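Local coordinates for protein 2-phospho-L-lactate guanylyltransferase (Methanosarcina mazei, PDB 2I5E) that probably couples (2S)-2-phospholactate to GTP, giving lactyl-2-diphospho-5'-guanosine and diphosphate in coenzyme F420 biosynthesis, at residues A[179-184]-A[191-196]; A[13-18]-A[30-35]; A[44-49]-A[105-110]. All coordinates share one frame; numbering follows the deposited sequence.

Contact 1. Residues A[179-184]-A[191-196]; sequences VELLIH and DYIESK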
loop_
_atom_site.group_PDB
_atom_site.type_symbol
_atom_site.label_atom_id
_atom_site.label_comp_id
_atom_site.label_asym_id
_atom_site.label_seq_id
_atom_site.Cartn_x
_atom_site.Cartn_y
_atom_site.Cartn_z
ATOM N N VAL A 179 -6.032 5.305 10.468
ATOM C CA VAL A 179 -4.782 6.057 10.394
ATOM C C VAL A 179 -4.486 6.454 8.945
ATOM O O VAL A 179 -4.214 7.639 8.710
ATOM C CB VAL A 179 -3.606 5.286 11.002
ATOM C CG1 VAL A 179 -2.347 6.198 11.103
ATOM C CG2 VAL A 179 -4.004 4.903 12.446
ATOM N N GLU A 180 -4.580 5.530 7.975
ATOM C CA GLU A 180 -4.198 5.823 6.612
ATOM C C GLU A 180 -5.218 6.788 6.049
ATOM O O GLU A 180 -4.912 7.598 5.249
ATOM C CB GLU A 180 -4.199 4.561 5.696
ATOM C CG GLU A 180 -3.315 3.403 6.137
ATOM C CD GLU A 180 -1.837 3.812 6.146
ATOM O OE1 GLU A 180 -1.421 4.773 5.468
ATOM O OE2 GLU A 180 -1.067 3.241 6.900
ATOM N N LEU A 181 -6.480 6.581 6.371
ATOM C CA LEU A 181 -7.535 7.477 5.920
ATOM C C LEU A 181 -7.309 8.961 6.429
ATOM O O LEU A 181 -7.469 9.935 5.676
ATOM C CB LEU A 181 -8.881 6.947 6.424
ATOM C CG LEU A 181 -10.109 7.693 5.872
ATOM C CD1 LEU A 181 -10.018 7.965 4.298
ATOM C CD2 LEU A 181 -11.340 6.898 6.247
ATOM N N LEU A 182 -7.023 9.077 7.722
ATOM C CA LEU A 182 -6.689 10.378 8.286
ATOM C C LEU A 182 -5.428 10.999 7.606
ATOM O O LEU A 182 -5.428 12.180 7.186
ATOM C CB LEU A 182 -6.603 10.310 9.806
ATOM C CG LEU A 182 -7.944 10.228 10.543
ATOM C CD1 LEU A 182 -7.718 10.232 12.115
ATOM C CD2 LEU A 182 -9.135 11.097 10.091
ATOM N N ILE A 183 -4.371 10.209 7.426
ATOM C CA ILE A 183 -3.206 10.787 6.761
ATOM C C ILE A 183 -3.459 11.181 5.285
ATOM O O ILE A 183 -3.061 12.252 4.903
ATOM C CB ILE A 183 -1.988 9.860 6.802
ATOM C CG1 ILE A 183 -1.644 9.542 8.273
ATOM C CG2 ILE A 183 -0.880 10.395 5.826
ATOM C CD1 ILE A 183 -0.666 10.348 8.955
ATOM N N HIS A 184 -4.084 10.299 4.471
ATOM C CA HIS A 184 -4.082 10.439 3.028
ATOM C C HIS A 184 -5.397 10.839 2.424
ATOM O O HIS A 184 -5.449 11.146 1.226
ATOM C CB HIS A 184 -3.629 9.114 2.327
ATOM C CG HIS A 184 -2.205 8.733 2.638
ATOM N ND1 HIS A 184 -1.868 7.734 3.537
ATOM C CD2 HIS A 184 -1.044 9.288 2.264
ATOM C CE1 HIS A 184 -0.548 7.675 3.678
ATOM N NE2 HIS A 184 -0.026 8.574 2.864
ATOM N N ASP A 191 -13.734 12.957 7.021
ATOM C CA ASP A 191 -14.236 14.000 8.034
ATOM C C ASP A 191 -14.968 13.335 9.129
ATOM O O ASP A 191 -14.937 13.815 10.231
ATOM C CB ASP A 191 -15.158 15.051 7.374
ATOM C CG ASP A 191 -14.497 15.711 6.222
ATOM O OD1 ASP A 191 -13.257 15.758 6.274
ATOM O OD2 ASP A 191 -15.156 16.128 5.261
ATOM N N TYR A 192 -15.638 12.219 8.819
ATOM C CA TYR A 192 -16.434 11.517 9.818
ATOM C C TYR A 192 -15.530 10.990 10.915
ATOM O O TYR A 192 -15.755 11.200 12.096
ATOM C CB TYR A 192 -17.258 10.364 9.122
ATOM C CG TYR A 192 -18.156 9.512 10.058
ATOM C CD1 TYR A 192 -19.449 9.950 10.412
ATOM C CD2 TYR A 192 -17.707 8.313 10.599
ATOM C CE1 TYR A 192 -20.292 9.239 11.302
ATOM C CE2 TYR A 192 -18.527 7.559 11.488
ATOM C CZ TYR A 192 -19.837 8.036 11.819
ATOM O OH TYR A 192 -20.687 7.284 12.652
ATOM N N ILE A 193 -14.485 10.292 10.502
ATOM C CA ILE A 193 -13.439 9.775 11.399
ATOM C C ILE A 193 -12.731 10.930 12.075
ATOM O O ILE A 193 -12.524 10.894 13.244
ATOM C CB ILE A 193 -12.394 8.901 10.581
ATOM C CG1 ILE A 193 -13.100 7.702 9.990
ATOM C CG2 ILE A 193 -11.207 8.461 11.518
ATOM C CD1 ILE A 193 -13.683 6.778 11.059
ATOM N N GLU A 194 -12.330 11.949 11.305
ATOM C CA GLU A 194 -11.588 13.113 11.908
ATOM C C GLU A 194 -12.381 13.798 13.032
ATOM O O GLU A 194 -11.796 14.304 13.944
ATOM C CB GLU A 194 -11.220 14.134 10.839
ATOM C CG GLU A 194 -9.926 14.800 11.265
ATOM C CD GLU A 194 -9.621 16.021 10.531
ATOM O OE1 GLU A 194 -10.120 16.113 9.380
ATOM O OE2 GLU A 194 -8.900 16.897 11.106
ATOM N N SER A 195 -13.722 13.699 12.974
ATOM C CA SER A 195 -14.634 14.220 13.981
ATOM C C SER A 195 -14.658 13.392 15.240
ATOM O O SER A 195 -15.198 13.824 16.237
ATOM C CB SER A 195 -16.062 14.393 13.351
ATOM O OG SER A 195 -16.781 13.162 13.283
ATOM N N LYS A 196 -14.074 12.200 15.220
ATOM C CA LYS A 196 -14.105 11.332 16.348
ATOM C C LYS A 196 -12.728 11.005 16.850
ATOM O O LYS A 196 -12.637 10.617 17.971
ATOM C CB LYS A 196 -14.880 10.006 16.037
ATOM C CG LYS A 196 -16.386 10.246 15.557
ATOM C CD LYS A 196 -17.051 8.913 15.014
ATOM C CE LYS A 196 -18.540 9.123 14.813
ATOM N NZ LYS A 196 -19.272 8.792 16.100
#

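Contact 2. Residues A[13-18]-A[30-35]; sequences AGAKSR and EFVELM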
loop_
_atom_site.group_PDB
_atom_site.type_symbol
_atom_site.label_atom_id
_atom_site.label_comp_id
_atom_site.label_asym_id
_atom_site.label_seq_id
_atom_site.Cartn_x
_atom_site.Cartn_y
_atom_site.Cartn_z
ATOM N N ALA A 13 -25.673 -3.646 6.728
ATOM C CA ALA A 13 -25.914 -4.192 8.078
ATOM C C ALA A 13 -24.828 -5.034 8.719
ATOM O O ALA A 13 -24.386 -6.029 8.154
ATOM C CB ALA A 13 -27.212 -4.967 8.100
ATOM N N GLY A 14 -24.432 -4.660 9.940
ATOM C CA GLY A 14 -23.257 -5.266 10.576
ATOM C C GLY A 14 -21.934 -5.102 9.827
ATOM O O GLY A 14 -21.016 -5.903 10.012
ATOM N N ALA A 15 -21.802 -4.043 9.015
ATOM C CA ALA A 15 -20.907 -4.026 7.816
ATOM C C ALA A 15 -19.447 -4.431 7.942
ATOM O O ALA A 15 -18.914 -5.116 6.978
ATOM C CB ALA A 15 -20.977 -2.696 7.193
ATOM N N LYS A 16 -18.811 -3.970 9.043
ATOM C CA LYS A 16 -17.321 -3.901 9.254
ATOM C C LYS A 16 -16.966 -4.273 10.728
ATOM O O LYS A 16 -16.420 -3.505 11.485
ATOM C CB LYS A 16 -16.767 -2.487 8.964
ATOM C CG LYS A 16 -16.596 -2.073 7.462
ATOM C CD LYS A 16 -15.549 -2.922 6.744
ATOM C CE LYS A 16 -15.435 -2.531 5.230
ATOM N NZ LYS A 16 -14.273 -3.329 4.771
ATOM N N SER A 17 -17.293 -5.479 11.121
ATOM C CA SER A 17 -17.158 -5.949 12.481
ATOM C C SER A 17 -15.729 -5.817 13.030
ATOM O O SER A 17 -15.599 -5.656 14.227
ATOM C CB SER A 17 -17.572 -7.415 12.510
ATOM O OG SER A 17 -16.550 -8.129 11.829
ATOM N N ARG A 18 -14.667 -5.854 12.214
ATOM C CA ARG A 18 -13.345 -5.669 12.821
ATOM C C ARG A 18 -13.040 -4.212 13.215
ATOM O O ARG A 18 -11.987 -3.937 13.763
ATOM C CB ARG A 18 -12.143 -6.295 12.079
ATOM C CG ARG A 18 -12.400 -7.557 11.313
ATOM C CD ARG A 18 -11.121 -7.994 10.664
ATOM N NE ARG A 18 -10.160 -8.493 11.644
ATOM C CZ ARG A 18 -10.032 -9.797 12.002
ATOM N NH1 ARG A 18 -10.807 -10.742 11.460
ATOM N NH2 ARG A 18 -9.135 -10.178 12.912
ATOM N N GLU A 30 -22.845 3.834 9.503
ATOM C CA GLU A 30 -22.736 5.196 8.876
ATOM C C GLU A 30 -21.455 5.423 8.036
ATOM O O GLU A 30 -21.516 5.942 6.947
ATOM C CB GLU A 30 -22.860 6.285 9.933
ATOM C CG GLU A 30 -24.124 7.084 9.717
ATOM C CD GLU A 30 -23.932 8.364 8.934
ATOM O OE1 GLU A 30 -23.778 8.320 7.666
ATOM O OE2 GLU A 30 -23.998 9.431 9.646
ATOM N N PHE A 31 -20.310 5.046 8.595
ATOM C CA PHE A 31 -19.039 5.117 7.943
ATOM C C PHE A 31 -19.135 4.436 6.566
ATOM O O PHE A 31 -18.991 5.044 5.553
ATOM C CB PHE A 31 -18.007 4.407 8.840
ATOM C CG PHE A 31 -16.606 4.547 8.366
ATOM C CD1 PHE A 31 -16.148 5.781 7.892
ATOM C CD2 PHE A 31 -15.741 3.460 8.382
ATOM C CE1 PHE A 31 -14.906 5.929 7.435
ATOM C CE2 PHE A 31 -14.437 3.603 7.935
ATOM C CZ PHE A 31 -14.014 4.837 7.485
ATOM N N VAL A 32 -19.420 3.143 6.551
ATOM C CA VAL A 32 -19.564 2.339 5.341
ATOM C C VAL A 32 -20.436 3.030 4.249
ATOM O O VAL A 32 -20.092 3.123 3.073
ATOM C CB VAL A 32 -20.121 1.016 5.917
ATOM C CG1 VAL A 32 -21.473 0.580 5.376
ATOM C CG2 VAL A 32 -19.021 -0.050 6.129
ATOM N N GLU A 33 -21.560 3.571 4.654
ATOM C CA GLU A 33 -22.438 4.326 3.734
ATOM C C GLU A 33 -21.694 5.504 3.147
ATOM O O GLU A 33 -21.739 5.756 1.945
ATOM C CB GLU A 33 -23.662 4.857 4.476
ATOM C CG GLU A 33 -24.580 5.675 3.521
ATOM C CD GLU A 33 -25.968 5.951 4.158
ATOM O OE1 GLU A 33 -26.602 4.993 4.637
ATOM O OE2 GLU A 33 -26.409 7.141 4.161
ATOM N N LEU A 34 -20.984 6.248 3.994
ATOM C CA LEU A 34 -20.140 7.384 3.428
ATOM C C LEU A 34 -19.082 6.858 2.439
ATOM O O LEU A 34 -18.846 7.467 1.401
ATOM C CB LEU A 34 -19.485 8.243 4.535
ATOM C CG LEU A 34 -20.425 8.842 5.549
ATOM C CD1 LEU A 34 -19.666 9.544 6.643
ATOM C CD2 LEU A 34 -21.427 9.782 4.865
HETATM N N MSE A 35 -18.446 5.733 2.768
HETATM C CA MSE A 35 -17.430 5.154 1.863
HETATM C C MSE A 35 -18.044 4.725 0.574
HETATM O O MSE A 35 -17.481 5.019 -0.465
HETATM C CB MSE A 35 -16.667 4.020 2.510
HETATM C CG MSE A 35 -15.656 4.551 3.521
HETATM SE SE MSE A 35 -14.417 3.185 4.062
HETATM C CE MSE A 35 -15.546 1.875 5.048
#

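Contact 3. Residues A[44-49]-A[105-110]; sequences KGAGIE and HIKEIS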
loop_
_atom_site.group_PDB
_atom_site.type_symbol
_atom_site.label_atom_id
_atom_site.label_comp_id
_atom_site.label_asym_id
_atom_site.label_seq_id
_atom_site.Cartn_x
_atom_site.Cartn_y
_atom_site.Cartn_z
ATOM N N LYS A 44 -18.378 7.574 -11.212
ATOM C CA LYS A 44 -19.089 8.469 -12.082
ATOM C C LYS A 44 -18.037 9.466 -12.605
ATOM O O LYS A 44 -17.930 9.672 -13.812
ATOM C CB LYS A 44 -20.295 9.084 -11.345
ATOM C CG LYS A 44 -21.487 8.148 -11.252
ATOM C CD LYS A 44 -21.927 7.670 -12.695
ATOM C CE LYS A 44 -23.439 7.570 -12.965
ATOM N NZ LYS A 44 -24.384 8.212 -11.911
ATOM N N GLY A 45 -17.148 9.914 -11.718
ATOM C CA GLY A 45 -16.091 10.860 -12.059
ATOM C C GLY A 45 -15.228 10.323 -13.155
ATOM O O GLY A 45 -14.571 11.068 -13.849
ATOM N N ALA A 46 -15.240 9.012 -13.347
ATOM C CA ALA A 46 -14.421 8.394 -14.410
ATOM C C ALA A 46 -15.236 8.174 -15.664
ATOM O O ALA A 46 -14.747 7.551 -16.588
ATOM C CB ALA A 46 -13.814 7.086 -13.936
ATOM N N GLY A 47 -16.486 8.653 -15.655
ATOM C CA GLY A 47 -17.367 8.630 -16.810
ATOM C C GLY A 47 -18.015 7.269 -17.047
ATOM O O GLY A 47 -18.428 6.941 -18.172
ATOM N N ILE A 48 -18.107 6.435 -16.015
ATOM C CA ILE A 48 -18.696 5.200 -16.323
ATOM C C ILE A 48 -20.201 5.362 -16.191
ATOM O O ILE A 48 -20.723 5.883 -15.180
ATOM C CB ILE A 48 -18.034 3.926 -15.640
ATOM C CG1 ILE A 48 -18.974 3.223 -14.726
ATOM C CG2 ILE A 48 -16.540 4.103 -15.165
ATOM C CD1 ILE A 48 -19.438 2.064 -15.447
ATOM N N GLU A 49 -20.867 4.913 -17.250
ATOM C CA GLU A 49 -22.246 5.241 -17.507
ATOM C C GLU A 49 -23.131 4.597 -16.464
ATOM O O GLU A 49 -23.846 5.317 -15.765
ATOM C CB GLU A 49 -22.652 5.008 -18.992
ATOM C CG GLU A 49 -24.193 4.989 -19.242
ATOM C CD GLU A 49 -24.613 4.862 -20.737
ATOM O OE1 GLU A 49 -23.766 4.958 -21.642
ATOM O OE2 GLU A 49 -25.810 4.640 -20.989
ATOM N N HIS A 105 -7.480 6.689 -10.775
ATOM C CA HIS A 105 -7.152 5.215 -10.603
ATOM C C HIS A 105 -8.155 4.462 -11.434
ATOM O O HIS A 105 -7.779 3.593 -12.155
ATOM C CB HIS A 105 -7.337 4.758 -9.177
ATOM C CG HIS A 105 -6.471 5.460 -8.216
ATOM N ND1 HIS A 105 -5.103 5.573 -8.404
ATOM C CD2 HIS A 105 -6.740 6.101 -7.069
ATOM C CE1 HIS A 105 -4.556 6.194 -7.370
ATOM N NE2 HIS A 105 -5.545 6.576 -6.580
ATOM N N ILE A 106 -9.463 4.759 -11.333
ATOM C CA ILE A 106 -10.401 3.924 -12.095
ATOM C C ILE A 106 -10.185 4.022 -13.689
ATOM O O ILE A 106 -10.229 3.013 -14.440
ATOM C CB ILE A 106 -11.942 3.914 -11.550
ATOM C CG1 ILE A 106 -12.931 4.275 -12.580
ATOM C CG2 ILE A 106 -12.280 4.461 -10.091
ATOM C CD1 ILE A 106 -13.906 3.258 -12.587
ATOM N N LYS A 107 -9.873 5.239 -14.164
ATOM C CA LYS A 107 -9.525 5.431 -15.609
ATOM C C LYS A 107 -8.393 4.509 -15.954
ATOM O O LYS A 107 -8.531 3.773 -16.908
ATOM C CB LYS A 107 -9.170 6.925 -15.948
ATOM C CG LYS A 107 -10.423 7.860 -15.938
ATOM C CD LYS A 107 -10.156 9.387 -15.784
ATOM C CE LYS A 107 -9.134 10.016 -16.781
ATOM N NZ LYS A 107 -9.506 11.505 -17.297
ATOM N N GLU A 108 -7.310 4.490 -15.154
ATOM C CA GLU A 108 -6.147 3.623 -15.487
ATOM C C GLU A 108 -6.417 2.165 -15.361
ATOM O O GLU A 108 -5.974 1.366 -16.198
ATOM C CB GLU A 108 -4.844 3.959 -14.726
ATOM C CG GLU A 108 -4.511 5.427 -14.680
ATOM C CD GLU A 108 -3.150 5.750 -14.015
ATOM O OE1 GLU A 108 -2.714 6.915 -14.115
ATOM O OE2 GLU A 108 -2.544 4.883 -13.356
ATOM N N ILE A 109 -7.135 1.770 -14.311
ATOM C CA ILE A 109 -7.470 0.341 -14.190
ATOM C C ILE A 109 -8.247 -0.205 -15.396
ATOM O O ILE A 109 -7.912 -1.275 -15.982
ATOM C CB ILE A 109 -8.186 0.038 -12.907
ATOM C CG1 ILE A 109 -7.266 0.241 -11.731
ATOM C CG2 ILE A 109 -8.684 -1.512 -12.851
ATOM C CD1 ILE A 109 -8.101 0.676 -10.375
ATOM N N SER A 110 -9.288 0.494 -15.792
ATOM C CA SER A 110 -10.104 -0.023 -16.864
ATOM C C SER A 110 -9.486 0.219 -18.272
ATOM O O SER A 110 -10.078 -0.174 -19.222
ATOM C CB SER A 110 -11.503 0.599 -16.789
ATOM O OG SER A 110 -11.466 2.018 -16.651
#

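Contact 1. Residues A[179-184]-A[191-196]
L182 reaches from helix 175-184 across to I193 and E194, and its isobutyl group carries most of the contact. Its CB lies back near its own helix and makes no close approach to the other segment. CG stands anti to the carbonyl carbon (chi1 -75°), and from there it comes within 3.8 Å of I193 CG2. The two methyls then divide the work. CD1 grazes that same I193 methyl, at 4.0 Å from CG2. CD2 goes deeper: it packs at 3.6 Å against I193 CG2 and at 3.5 Å against the backbone N of E194, and the start of the E194 side chain, with CB 3.8 Å from L182 CD2, runs past it on the outer side. I193 offers CG2 because this branch is anti to its backbone N, while CG1 takes the other direction and meets L181 CD2 at a looser 4.2 Å.

This is the joint between two consecutive short helices, 175-184 and 188-194, joined by a short link of three residues, late in a chain of the GT-A clan. The hairpin of strands 197-201 and 206-210 covers L182 from another side through L199 and L208. Cutting L182 back to an alanine would probably leave I193 CG2 and the start of E194 without the methyls that pack on them, and open a gap between the helices. L182 O also accepts a hydrogen bond from NZ of K190, in the first turn of helix 188-194. On the far side of helix 175-184, E180 OE2 accepts a hydrogen bond from the backbone N of G123 of the second subunit.

Contact 2. Residues A[13-18]-A[30-35]
A15 and K16 press against V32 from the loop that follows strand 5-9, and the touching is concentrated on one methyl. V32 CG2 has A15 CB at 3.5 Å and K16 CG at 3.4 Å, both closer than carbons usually pack. The other branch is easier: CG1 of V32 lies 3.8 Å from A15 CB. The chi1 of V32, 121°, sits between staggered positions, so the exact tightness here is doubtful, although the meeting of the three residues is plain enough.

Beyond CG the packing loosens. The lysine chain bends at chi2 (-65°) and then runs straight, crossing V32 at a slant and leaving the valine behind. K16 CE passes the methyl CE of M35, a selenomethionine, at 4.4 Å, a contact that barely grazes. M35 in turn lays its CG over one face of the F31 ring, 4.2 Å above the plane and displaced toward the rim.

The loop joins the first strand of the sheet to helix 25-45; in nucleotidyltransferases of the GT-A type this loop commonly meets the nucleotide, and K16 is placed consistently with such a role. Its NZ forms salt bridges with D97 and D173, which fix the charged end of the chain. Two small molecules, both probably from the crystallisation liquor, lie close by: a Tris in the neighbourhood of the K16 side chain, and a glycol that is hydrogen-bonded to V32 O. Y10 packs on V32, and a salt bridge between E33 OE1 and K12 NZ, just before the 13-18 segment, also ties the helix to the loop.

Contact 3. Residues A[44-49]-A[105-110]
I106 turns its CG1 toward A46 with chi1 at 125°, a value that leaves CG1 nearly eclipsing the residue's own carbonyl carbon. I48 is similarly off a staggered position, at chi1 117°, and its CG2 faces the far end of the same isoleucine. The result is that A46 CB meets I106 CG1 at 3.2 Å, while I48 CG2 touches I106 CD1 at 3.8 Å. The first distance is too short to be comfortable; together with the eclipsed torsions it makes the precise fit of this isoleucine doubtful. The side chains of I48 and I106 run across each other at about a right angle, so methyl meets methyl with little overlap along their lengths.

K107 adds a thinner outer flank: only its CG comes near, 4.0 Å from A46 CB, and the chain then bends away at chi3 and chi4. Within the second segment, I106 O is gripped twice, by S110 OG at 2.7 Å and by S110 N at 3.0 Å. The two donors come in from opposite faces of the carbonyl plane, with the hydroxyl tilted 30° out of it, and so secure the last turn of helix 103-109.

On the other side, G47 ends helix 25-45 in a Schellman motif, its positive phi turning the chain out of the helix; A46 before it and I48 after it both point at I106. Behind the contact I106 also packs on L92 of strand 91-94 and on L101, so the helix lies against the sheet. The first segment is the turn from helix 25-45 into strand 50-55, the closing part of a beta-alpha-beta crossover from strand 5-9 to that adjacent parallel strand, as expected for the Rossmann-like core of GT-A nucleotidyltransferases.

From the N terminus, contact 2 closes first: the loop after strand 5-9 folds back on helix 25-45, closing a short loop, its ends 12 residues apart. Contact 3 follows, starting at the C-terminal end of that same helix and closing a long excursion through strands 50-55, 68-71 and 91-94 onto helix 103-109. Contact 1 comes last and joins two successive helices near the C terminus. The three loops stand in series; none encloses or crosses another. Contacts 1 and 2 nevertheless touch in space, where F31 packs on L181 and I193, and Y192 on L34. Contact 3 lies apart, its centre about 24 Å from that of contact 2, across the chain's centre.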